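Hydrogenase maturation factor (Thermoanaerobacter tengcongensis, PDB 3VTH) probably transfers the carbamoyl group of carbamoyl phosphate, at the expense of ATP, to the C-terminal cysteine of HypE during maturation of [NiFe]-hydrogenases. Local coordinates at residues 59-62 with 63-66; 254-258 with 259-263; 437-440 with 441-445. One frame throughout, in Å; residues are numbered along the deposited sequence.

Interaction 1 (59-62 with 63-66); sequences DIEA and FIRE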
ATOM      1  N   ASP A  59     -42.461   0.510 -10.264  1.00 39.03           N
ATOM      2  CA  ASP A  59     -41.825  -0.005  -9.057  1.00 37.39           C
ATOM      3  C   ASP A  59     -40.432  -0.582  -9.337  1.00 35.99           C
ATOM      4  O   ASP A  59     -39.496  -0.368  -8.558  1.00 34.48           O
ATOM      5  CB  ASP A  59     -42.725  -1.022  -8.380  1.00 36.70           C
ATOM      6  CG  ASP A  59     -43.948  -0.375  -7.729  1.00 40.31           C
ATOM      7  OD1 ASP A  59     -43.841   0.777  -7.243  1.00 41.50           O
ATOM      8  OD2 ASP A  59     -45.017  -1.023  -7.718  1.00 39.99           O
ATOM      9  N   ILE A  60     -40.289  -1.282 -10.462  1.00 36.02           N
ATOM     10  CA  ILE A  60     -38.971  -1.770 -10.894  1.00 35.29           C
ATOM     11  C   ILE A  60     -38.006  -0.602 -11.109  1.00 35.55           C
ATOM     12  O   ILE A  60     -36.856  -0.650 -10.656  1.00 34.63           O
ATOM     13  CB  ILE A  60     -39.049  -2.631 -12.187  1.00 36.16           C
ATOM     14  CG1 ILE A  60     -39.797  -3.942 -11.924  1.00 36.58           C
ATOM     15  CG2 ILE A  60     -37.633  -2.924 -12.708  1.00 35.19           C
ATOM     16  CD1 ILE A  60     -40.253  -4.678 -13.184  1.00 39.81           C
ATOM     17  N   GLU A  61     -38.477   0.449 -11.772  1.00 37.09           N
ATOM     18  CA  GLU A  61     -37.635   1.620 -12.012  1.00 38.69           C
ATOM     19  C   GLU A  61     -37.160   2.300 -10.716  1.00 37.48           C
ATOM     20  O   GLU A  61     -35.996   2.673 -10.598  1.00 36.84           O
ATOM     21  CB  GLU A  61     -38.316   2.627 -12.947  1.00 41.14           C
ATOM     22  CG  GLU A  61     -38.448   2.150 -14.407  1.00 46.90           C
ATOM     23  CD  GLU A  61     -37.105   1.846 -15.106  1.00 52.54           C
ATOM     24  OE1 GLU A  61     -37.141   1.319 -16.242  1.00 56.30           O
ATOM     25  OE2 GLU A  61     -36.016   2.130 -14.544  1.00 54.46           O
ATOM     26  N   ALA A  62     -38.073   2.468  -9.768  1.00 37.39           N
ATOM     27  CA  ALA A  62     -37.752   3.032  -8.452  1.00 37.38           C
ATOM     28  C   ALA A  62     -36.750   2.157  -7.673  1.00 35.19           C
ATOM     29  O   ALA A  62     -35.820   2.662  -7.047  1.00 34.74           O
ATOM     30  CB  ALA A  62     -39.038   3.254  -7.649  1.00 38.12           C
ATOM     31  N   PHE A  63     -36.947   0.845  -7.729  1.00 34.10           N
ATOM     32  CA  PHE A  63     -36.007  -0.136  -7.161  1.00 32.78           C
ATOM     33  C   PHE A  63     -34.590   0.020  -7.762  1.00 32.44           C
ATOM     34  O   PHE A  63     -33.593   0.089  -7.027  1.00 31.28           O
ATOM     35  CB  PHE A  63     -36.597  -1.539  -7.394  1.00 31.92           C
ATOM     36  CG  PHE A  63     -35.680  -2.686  -7.076  1.00 31.35           C
ATOM     37  CD1 PHE A  63     -34.935  -3.292  -8.078  1.00 31.20           C
ATOM     38  CD2 PHE A  63     -35.648  -3.234  -5.794  1.00 31.43           C
ATOM     39  CE1 PHE A  63     -34.120  -4.393  -7.797  1.00 31.11           C
ATOM     40  CE2 PHE A  63     -34.848  -4.334  -5.508  1.00 30.24           C
ATOM     41  CZ  PHE A  63     -34.076  -4.910  -6.508  1.00 30.07           C
ATOM     42  N   ILE A  64     -34.506   0.103  -9.089  1.00 33.25           N
ATOM     43  CA  ILE A  64     -33.211   0.264  -9.763  1.00 33.94           C
ATOM     44  C   ILE A  64     -32.548   1.589  -9.364  1.00 35.18           C
ATOM     45  O   ILE A  64     -31.348   1.636  -9.088  1.00 33.92           O
ATOM     46  CB  ILE A  64     -33.348   0.148 -11.301  1.00 34.86           C
ATOM     47  CG1 ILE A  64     -33.709  -1.286 -11.708  1.00 33.50           C
ATOM     48  CG2 ILE A  64     -32.072   0.607 -12.007  1.00 36.48           C
ATOM     49  CD1 ILE A  64     -34.054  -1.441 -13.219  1.00 34.55           C
ATOM     50  N   ARG A  65     -33.349   2.652  -9.325  1.00 37.67           N
ATOM     51  CA  ARG A  65     -32.889   3.980  -8.920  1.00 40.32           C
ATOM     52  C   ARG A  65     -32.340   3.975  -7.488  1.00 39.95           C
ATOM     53  O   ARG A  65     -31.324   4.614  -7.218  1.00 39.63           O
ATOM     54  CB  ARG A  65     -34.036   4.981  -9.046  1.00 42.65           C
ATOM     55  CG  ARG A  65     -33.630   6.436  -9.115  1.00 46.33           C
ATOM     56  CD  ARG A  65     -34.817   7.319  -9.581  1.00 51.20           C
ATOM     57  NE  ARG A  65     -35.951   7.248  -8.654  1.00 53.96           N
ATOM     58  CZ  ARG A  65     -37.184   6.829  -8.963  1.00 55.67           C
ATOM     59  NH1 ARG A  65     -37.500   6.446 -10.203  1.00 54.72           N
ATOM     60  NH2 ARG A  65     -38.120   6.815  -8.017  1.00 56.20           N
ATOM     61  N   GLU A  66     -33.006   3.259  -6.579  1.00 40.02           N
ATOM     62  CA  GLU A  66     -32.497   3.133  -5.202  1.00 40.74           C
ATOM     63  C   GLU A  66     -31.133   2.457  -5.160  1.00 39.27           C
ATOM     64  O   GLU A  66     -30.243   2.904  -4.440  1.00 39.13           O
ATOM     65  CB  GLU A  66     -33.475   2.401  -4.286  1.00 40.78           C
ATOM     66  CG  GLU A  66     -34.341   3.317  -3.427  1.00 46.11           C
ATOM     67  CD  GLU A  66     -33.639   3.744  -2.146  1.00 50.73           C
ATOM     68  OE1 GLU A  66     -33.396   2.875  -1.282  1.00 50.80           O
ATOM     69  OE2 GLU A  66     -33.335   4.951  -2.000  1.00 54.47           O
TER
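I60 and I64 meet one turn apart on helix 57-69, one of the two helices of the acylphosphatase-like domain, an alpha/beta sandwich in which helices pack on a mostly antiparallel sheet. The two side chains lie side by side and point the same way: the CG2 branch of I60 touches the terminal CD1 of I64 at 3.9 Å. In I64, CG1 stands beside the backbone N (chi1 -68°), which carries it back over the carbonyl of the preceding turn, 3.4 Å from I60 O. Branched aliphatic residues suit this buried ridge, because they fill it without leaving a polar group to satisfy.

The outer side behaves differently. R65 bends at chi3 (61°) and folds its guanidinium back over A62, whose CA lies 3.5 Å above the plane, offset toward the rim; NH2 comes within 3.7 Å of A62 CB. The small methyl of A62 gives the long side chain room to lie down there. Four successive backbone bonds hold the turn, from F63 N to D59 O through E66 N to A62 O, each 2.9 Å long.

F63 leaves the helix on the inner side, its ring packed against V29, I32 and A33 of helix 25-35 and against I51 and V53 of strand 48-55, while I60 and I64 rest on strand 10-17 at R12 and I14.

Interaction 2 (254-258 with 259-263); sequences VMMRD and VEEVK
With CG of D258 placed between its own backbone N and carbonyl carbon (chi1 56°), the carboxylate turns forward over the first turn of the helix, and with CG of E261 anti to the backbone N (chi1 -178°) the glutamate reaches back the other way. D258 is the N-cap of helix 259-265, in the YrdC-like domain, and E261 returns a bond to the backbone N of R257, one residue ahead of it. The OD1 of D258 takes E261 N at 2.9 Å, nearly along the C-O axis. E261 OE1 accepts from R257 N, also at 2.9 Å and almost straight at 170°. Aspartate suits the cap because its short side chain reaches an amide that has no helical carbonyl before it, and the extended glutamate chain spans back to R257 N. Both acids also sit at the positive end of the helix dipole, which should favour their negative charge.

Beneath the cap, M256 supplies the apolar part: its CB packs on V262 CG2 at 3.9 Å, and its SD lies 3.7 Å from V262 CA. Both residues also touch V306 of strand 303-307, so the helix start is seated against the sheet that strand 254-255 joins. R257 crosses E261 at about a right angle, resting its CG and CD on the carboxylate, while its guanidinium is bound to the carbonyls of M318 and I321. On the outer side a water donates to D258 OD1 at 2.7 Å and, weakly, to E260 OE1 at 3.5 Å.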
ATOM      1  N   VAL A 254       2.372   4.509  15.198  1.00 26.21           N
ATOM      2  CA  VAL A 254       1.744   4.580  16.511  1.00 27.63           C
ATOM      3  C   VAL A 254       0.222   4.649  16.330  1.00 27.77           C
ATOM      4  O   VAL A 254      -0.269   5.263  15.374  1.00 28.05           O
ATOM      5  CB  VAL A 254       2.295   5.809  17.301  1.00 28.67           C
ATOM      6  CG1 VAL A 254       1.508   6.078  18.573  1.00 32.39           C
ATOM      7  CG2 VAL A 254       3.761   5.580  17.685  1.00 28.84           C
ATOM      8  N   MET A 255      -0.510   3.966  17.209  1.00 27.85           N
ATOM      9  CA  MET A 255      -1.951   4.082  17.268  1.00 27.89           C
ATOM     10  C   MET A 255      -2.355   5.091  18.335  1.00 28.76           C
ATOM     11  O   MET A 255      -1.897   5.008  19.471  1.00 29.77           O
ATOM     12  CB  MET A 255      -2.605   2.731  17.575  1.00 28.06           C
ATOM     13  CG  MET A 255      -4.125   2.805  17.583  1.00 28.47           C
ATOM     14  SD  MET A 255      -4.926   1.203  17.849  1.00 28.38           S
ATOM     15  CE  MET A 255      -4.683   0.431  16.260  1.00 23.02           C
ATOM     16  N   MET A 256      -3.215   6.030  17.968  1.00 28.41           N
ATOM     17  CA  MET A 256      -3.767   6.989  18.924  1.00 30.67           C
ATOM     18  C   MET A 256      -5.278   6.839  18.984  1.00 31.28           C
ATOM     19  O   MET A 256      -5.870   6.258  18.082  1.00 30.44           O
ATOM     20  CB  MET A 256      -3.381   8.406  18.521  1.00 31.20           C
ATOM     21  CG  MET A 256      -1.869   8.567  18.432  1.00 31.99           C
ATOM     22  SD  MET A 256      -1.365  10.281  18.442  1.00 36.11           S
ATOM     23  CE  MET A 256       0.385  10.088  18.115  1.00 31.89           C
ATOM     24  N   ARG A 257      -5.895   7.362  20.038  1.00 32.87           N
ATOM     25  CA  ARG A 257      -7.299   7.068  20.312  1.00 34.38           C
ATOM     26  C   ARG A 257      -8.270   7.771  19.366  1.00 34.08           C
ATOM     27  O   ARG A 257      -9.283   7.188  18.992  1.00 34.23           O
ATOM     28  CB  ARG A 257      -7.640   7.345  21.787  1.00 36.51           C
ATOM     29  CG  ARG A 257      -7.607   8.801  22.184  1.00 40.65           C
ATOM     30  CD  ARG A 257      -7.305   8.997  23.674  1.00 46.05           C
ATOM     31  NE  ARG A 257      -8.317   8.401  24.546  1.00 50.57           N
ATOM     32  CZ  ARG A 257      -8.122   7.310  25.292  1.00 52.02           C
ATOM     33  NH1 ARG A 257      -6.942   6.685  25.292  1.00 50.57           N
ATOM     34  NH2 ARG A 257      -9.109   6.851  26.050  1.00 54.14           N
ATOM     35  N   ASP A 258      -7.953   9.005  18.968  1.00 34.40           N
ATOM     36  CA  ASP A 258      -8.841   9.804  18.105  1.00 34.64           C
ATOM     37  C   ASP A 258      -8.095  10.974  17.478  1.00 35.11           C
ATOM     38  O   ASP A 258      -6.918  11.213  17.802  1.00 35.08           O
ATOM     39  CB  ASP A 258     -10.082  10.309  18.880  1.00 36.07           C
ATOM     40  CG  ASP A 258      -9.722  11.107  20.130  1.00 38.68           C
ATOM     41  OD1 ASP A 258      -8.645  11.746  20.176  1.00 39.66           O
ATOM     42  OD2 ASP A 258     -10.530  11.104  21.074  1.00 41.11           O
ATOM     43  N   VAL A 259      -8.781  11.718  16.608  1.00 34.64           N
ATOM     44  CA  VAL A 259      -8.152  12.824  15.882  1.00 34.89           C
ATOM     45  C   VAL A 259      -7.658  13.910  16.838  1.00 36.22           C
ATOM     46  O   VAL A 259      -6.600  14.496  16.614  1.00 36.14           O
ATOM     47  CB  VAL A 259      -9.074  13.419  14.774  1.00 35.17           C
ATOM     48  CG1 VAL A 259      -8.393  14.609  14.089  1.00 36.01           C
ATOM     49  CG2 VAL A 259      -9.396  12.346  13.720  1.00 33.76           C
ATOM     50  N   GLU A 260      -8.412  14.155  17.909  1.00 37.30           N
ATOM     51  CA  GLU A 260      -7.995  15.113  18.933  1.00 39.00           C
ATOM     52  C   GLU A 260      -6.604  14.771  19.498  1.00 38.45           C
ATOM     53  O   GLU A 260      -5.758  15.654  19.629  1.00 38.42           O
ATOM     54  CB  GLU A 260      -9.028  15.240  20.063  1.00 40.47           C
ATOM     55  CG  GLU A 260      -8.776  16.470  20.950  1.00 45.26           C
ATOM     56  CD  GLU A 260      -9.652  16.554  22.201  1.00 49.83           C
ATOM     57  OE1 GLU A 260     -10.193  15.527  22.667  1.00 52.44           O
ATOM     58  OE2 GLU A 260      -9.781  17.669  22.742  1.00 54.49           O
ATOM     59  N   GLU A 261      -6.377  13.500  19.836  1.00 37.02           N
ATOM     60  CA  GLU A 261      -5.073  13.073  20.325  1.00 36.94           C
ATOM     61  C   GLU A 261      -3.986  13.281  19.253  1.00 35.45           C
ATOM     62  O   GLU A 261      -2.917  13.800  19.547  1.00 35.72           O
ATOM     63  CB  GLU A 261      -5.104  11.620  20.823  1.00 36.21           C
ATOM     64  CG  GLU A 261      -3.757  11.162  21.378  1.00 39.57           C
ATOM     65  CD  GLU A 261      -3.809   9.936  22.274  1.00 42.60           C
ATOM     66  OE1 GLU A 261      -4.249   8.847  21.838  1.00 41.10           O
ATOM     67  OE2 GLU A 261      -3.370  10.064  23.433  1.00 47.50           O
ATOM     68  N   VAL A 262      -4.275  12.900  18.012  1.00 33.61           N
ATOM     69  CA  VAL A 262      -3.300  13.045  16.926  1.00 32.82           C
ATOM     70  C   VAL A 262      -2.848  14.503  16.776  1.00 33.64           C
ATOM     71  O   VAL A 262      -1.656  14.769  16.607  1.00 32.96           O
ATOM     72  CB  VAL A 262      -3.846  12.495  15.583  1.00 31.54           C
ATOM     73  CG1 VAL A 262      -2.801  12.617  14.472  1.00 30.03           C
ATOM     74  CG2 VAL A 262      -4.253  11.047  15.733  1.00 30.93           C
ATOM     75  N   LYS A 263      -3.798  15.435  16.880  1.00 35.02           N
ATOM     76  CA  LYS A 263      -3.526  16.873  16.707  1.00 36.86           C
ATOM     77  C   LYS A 263      -2.587  17.447  17.771  1.00 37.86           C
ATOM     78  O   LYS A 263      -2.057  18.552  17.589  1.00 38.15           O
ATOM     79  CB  LYS A 263      -4.829  17.683  16.712  1.00 38.59           C
ATOM     80  CG  LYS A 263      -5.796  17.378  15.576  1.00 40.06           C
ATOM     81  CD  LYS A 263      -5.759  18.452  14.531  1.00 46.09           C
ATOM     82  CE  LYS A 263      -7.158  19.005  14.271  1.00 49.56           C
ATOM     83  NZ  LYS A 263      -8.086  17.990  13.690  1.00 48.95           N
TER
HETATM   84  O   HOH W   1      -8.170  12.719  22.699  1.00 25.83           O

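Interaction 3 (437-440 with 441-445); sequences NYYI and EQIER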
ATOM      1  N   ASN A 437       8.754 -17.891   0.159  1.00 39.13           N
ATOM      2  CA  ASN A 437       7.721 -18.918   0.377  1.00 40.37           C
ATOM      3  C   ASN A 437       6.330 -18.306   0.515  1.00 38.89           C
ATOM      4  O   ASN A 437       5.356 -18.822  -0.037  1.00 39.00           O
ATOM      5  CB  ASN A 437       8.024 -19.780   1.610  1.00 42.36           C
ATOM      6  CG  ASN A 437       9.204 -20.701   1.411  1.00 45.70           C
ATOM      7  OD1 ASN A 437       9.732 -21.257   2.377  1.00 50.46           O
ATOM      8  ND2 ASN A 437       9.631 -20.876   0.160  1.00 47.69           N
ATOM      9  N   TYR A 438       6.263 -17.207   1.256  1.00 37.58           N
ATOM     10  CA  TYR A 438       5.045 -16.438   1.465  1.00 36.49           C
ATOM     11  C   TYR A 438       4.527 -15.791   0.168  1.00 35.36           C
ATOM     12  O   TYR A 438       3.333 -15.893  -0.152  1.00 35.04           O
ATOM     13  CB  TYR A 438       5.313 -15.394   2.533  1.00 36.08           C
ATOM     14  CG  TYR A 438       4.236 -14.359   2.749  1.00 36.12           C
ATOM     15  CD1 TYR A 438       4.566 -13.008   2.796  1.00 35.30           C
ATOM     16  CD2 TYR A 438       2.889 -14.719   2.930  1.00 35.99           C
ATOM     17  CE1 TYR A 438       3.596 -12.029   3.014  1.00 36.02           C
ATOM     18  CE2 TYR A 438       1.899 -13.730   3.125  1.00 34.29           C
ATOM     19  CZ  TYR A 438       2.263 -12.400   3.179  1.00 35.26           C
ATOM     20  OH  TYR A 438       1.328 -11.405   3.397  1.00 35.50           O
ATOM     21  N   TYR A 439       5.424 -15.146  -0.568  1.00 33.10           N
ATOM     22  CA  TYR A 439       5.127 -14.679  -1.919  1.00 32.31           C
ATOM     23  C   TYR A 439       4.500 -15.783  -2.775  1.00 33.82           C
ATOM     24  O   TYR A 439       3.444 -15.586  -3.353  1.00 32.86           O
ATOM     25  CB  TYR A 439       6.427 -14.191  -2.542  1.00 31.13           C
ATOM     26  CG  TYR A 439       6.421 -13.795  -3.989  1.00 28.39           C
ATOM     27  CD1 TYR A 439       6.946 -14.649  -4.950  1.00 30.83           C
ATOM     28  CD2 TYR A 439       5.984 -12.535  -4.391  1.00 24.45           C
ATOM     29  CE1 TYR A 439       7.022 -14.271  -6.292  1.00 29.80           C
ATOM     30  CE2 TYR A 439       6.046 -12.143  -5.737  1.00 26.77           C
ATOM     31  CZ  TYR A 439       6.566 -13.033  -6.684  1.00 28.13           C
ATOM     32  OH  TYR A 439       6.653 -12.691  -8.025  1.00 26.62           O
ATOM     33  N   ILE A 440       5.149 -16.943  -2.829  1.00 36.15           N
ATOM     34  CA  ILE A 440       4.686 -18.069  -3.658  1.00 38.88           C
ATOM     35  C   ILE A 440       3.284 -18.515  -3.299  1.00 39.29           C
ATOM     36  O   ILE A 440       2.461 -18.737  -4.186  1.00 40.19           O
ATOM     37  CB  ILE A 440       5.652 -19.292  -3.592  1.00 40.28           C
ATOM     38  CG1 ILE A 440       6.943 -18.979  -4.333  1.00 41.21           C
ATOM     39  CG2 ILE A 440       4.999 -20.550  -4.185  1.00 43.14           C
ATOM     40  CD1 ILE A 440       6.739 -18.214  -5.608  1.00 40.16           C
ATOM     41  N   GLU A 441       3.018 -18.621  -1.999  1.00 40.19           N
ATOM     42  CA  GLU A 441       1.719 -19.041  -1.486  1.00 41.18           C
ATOM     43  C   GLU A 441       0.619 -18.006  -1.759  1.00 39.09           C
ATOM     44  O   GLU A 441      -0.537 -18.369  -1.989  1.00 39.51           O
ATOM     45  CB  GLU A 441       1.790 -19.347   0.022  1.00 42.70           C
ATOM     46  CG  GLU A 441       1.433 -18.145   0.963  1.00 46.15           C
ATOM     47  CD  GLU A 441       0.892 -18.567   2.338  1.00 52.81           C
ATOM     48  OE1 GLU A 441       0.667 -19.785   2.560  1.00 56.08           O
ATOM     49  OE2 GLU A 441       0.690 -17.679   3.206  1.00 55.51           O
ATOM     50  N   GLN A 442       0.968 -16.723  -1.702  1.00 36.36           N
ATOM     51  CA  GLN A 442       0.003 -15.680  -2.007  1.00 33.88           C
ATOM     52  C   GLN A 442      -0.364 -15.686  -3.484  1.00 32.55           C
ATOM     53  O   GLN A 442      -1.527 -15.491  -3.831  1.00 31.82           O
ATOM     54  CB  GLN A 442       0.504 -14.306  -1.545  1.00 33.42           C
ATOM     55  CG  GLN A 442       0.466 -14.152  -0.019  1.00 34.77           C
ATOM     56  CD  GLN A 442      -0.879 -14.545   0.586  1.00 35.60           C
ATOM     57  OE1 GLN A 442      -1.874 -13.833   0.440  1.00 35.26           O
ATOM     58  NE2 GLN A 442      -0.911 -15.687   1.266  1.00 35.86           N
ATOM     59  N   ILE A 443       0.616 -15.929  -4.351  1.00 31.38           N
ATOM     60  CA  ILE A 443       0.315 -16.069  -5.774  1.00 31.15           C
ATOM     61  C   ILE A 443      -0.708 -17.204  -5.984  1.00 32.56           C
ATOM     62  O   ILE A 443      -1.699 -17.016  -6.684  1.00 32.49           O
ATOM     63  CB  ILE A 443       1.590 -16.262  -6.632  1.00 31.07           C
ATOM     64  CG1 ILE A 443       2.376 -14.948  -6.712  1.00 29.52           C
ATOM     65  CG2 ILE A 443       1.244 -16.730  -8.057  1.00 30.88           C
ATOM     66  CD1 ILE A 443       3.713 -15.101  -7.403  1.00 33.92           C
ATOM     67  N   GLU A 444      -0.499 -18.347  -5.335  1.00 33.80           N
ATOM     68  CA  GLU A 444      -1.424 -19.485  -5.491  1.00 35.73           C
ATOM     69  C   GLU A 444      -2.807 -19.132  -4.968  1.00 35.03           C
ATOM     70  O   GLU A 444      -3.818 -19.460  -5.586  1.00 35.37           O
ATOM     71  CB  GLU A 444      -0.888 -20.755  -4.811  1.00 37.27           C
ATOM     72  CG  GLU A 444       0.391 -21.310  -5.457  1.00 40.95           C
ATOM     73  CD  GLU A 444       0.235 -21.624  -6.941  1.00 44.83           C
ATOM     74  OE1 GLU A 444       0.965 -21.024  -7.760  1.00 46.29           O
ATOM     75  OE2 GLU A 444      -0.625 -22.461  -7.296  1.00 48.86           O
ATOM     76  N   ARG A 445      -2.850 -18.419  -3.853  1.00 34.29           N
ATOM     77  CA  ARG A 445      -4.126 -18.053  -3.252  1.00 34.19           C
ATOM     78  C   ARG A 445      -4.948 -17.000  -4.010  1.00 32.04           C
ATOM     79  O   ARG A 445      -6.188 -17.062  -4.037  1.00 31.36           O
ATOM     80  CB  ARG A 445      -3.924 -17.664  -1.798  1.00 34.96           C
ATOM     81  CG  ARG A 445      -3.996 -18.913  -0.931  1.00 40.80           C
ATOM     82  CD  ARG A 445      -3.008 -18.877   0.160  1.00 46.18           C
ATOM     83  NE  ARG A 445      -3.248 -17.747   1.052  1.00 49.59           N
ATOM     84  CZ  ARG A 445      -3.141 -17.816   2.374  1.00 50.87           C
ATOM     85  NH1 ARG A 445      -3.365 -16.742   3.100  1.00 50.42           N
ATOM     86  NH2 ARG A 445      -2.807 -18.965   2.964  1.00 53.77           N
TER
HETATM   87  O   HOH W   2       3.113 -19.630  -7.130  1.00 33.42           O
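Y439 and I443, one turn apart on helix 433-449 of the Kae1-like domain, form the tightly packed side of this contact, a CH-pi pair. The CD1 methyl of I443 sits over one face of the Y439 ring, 3.9 Å from its centroid and 25° off the normal. With CG anti to its backbone N (chi1 173°), Y439 holds the ring where that methyl can reach it. A tyrosine fits here because its flat face receives the isoleucine while its hydroxyl, at the far end, bonds to V405 O; both residues also touch helix 466-473, Y439 at S467 and I443 at Y470.

A second buried tyrosine, Y438, crosses Q442 obliquely, its CE2 3.5 Å from Q442 CG, and E441 OE2 approaches the ring edge in its plane, 3.7 Å from CD2. The OH of Y438 is bonded to H425 NE2. E441 OE2 also receives a weak bond from Q442 NE2, and E441 OE1 pairs with R445 NH2 through charge alone.

The outer side is looser and wetter, with I440 and E444 both partly exposed. I440 O accepts E444 N and also a water. E444 suits this margin, since its OE1 can serve both K447 and solvent: the water donates to that oxygen at 2.6 Å and to I440 O at 3.1 Å.

The three contacts follow in series along the chain, each in a different domain: interaction 1 in the acylphosphatase-like domain, interaction 2 in the YrdC-like domain and interaction 3 in the Kae1-like domain. None touches another. Interactions 1 and 2 have centres about 42 Å apart, 1 and 3 about 43 Å, and 2 and 3 about 35 Å, interactions 2 and 3 lying on opposite sides of the chain's centre. They share no sheet, each helix belonging to its own domain. Interaction 3 comes near the neighbouring domain: Y438 touches R365 and lies about 5 Å, side chain to side chain, from D367, which can bind magnesium but holds none here, so helix 433-449 borders the nucleotide-bearing YrdC-like domain.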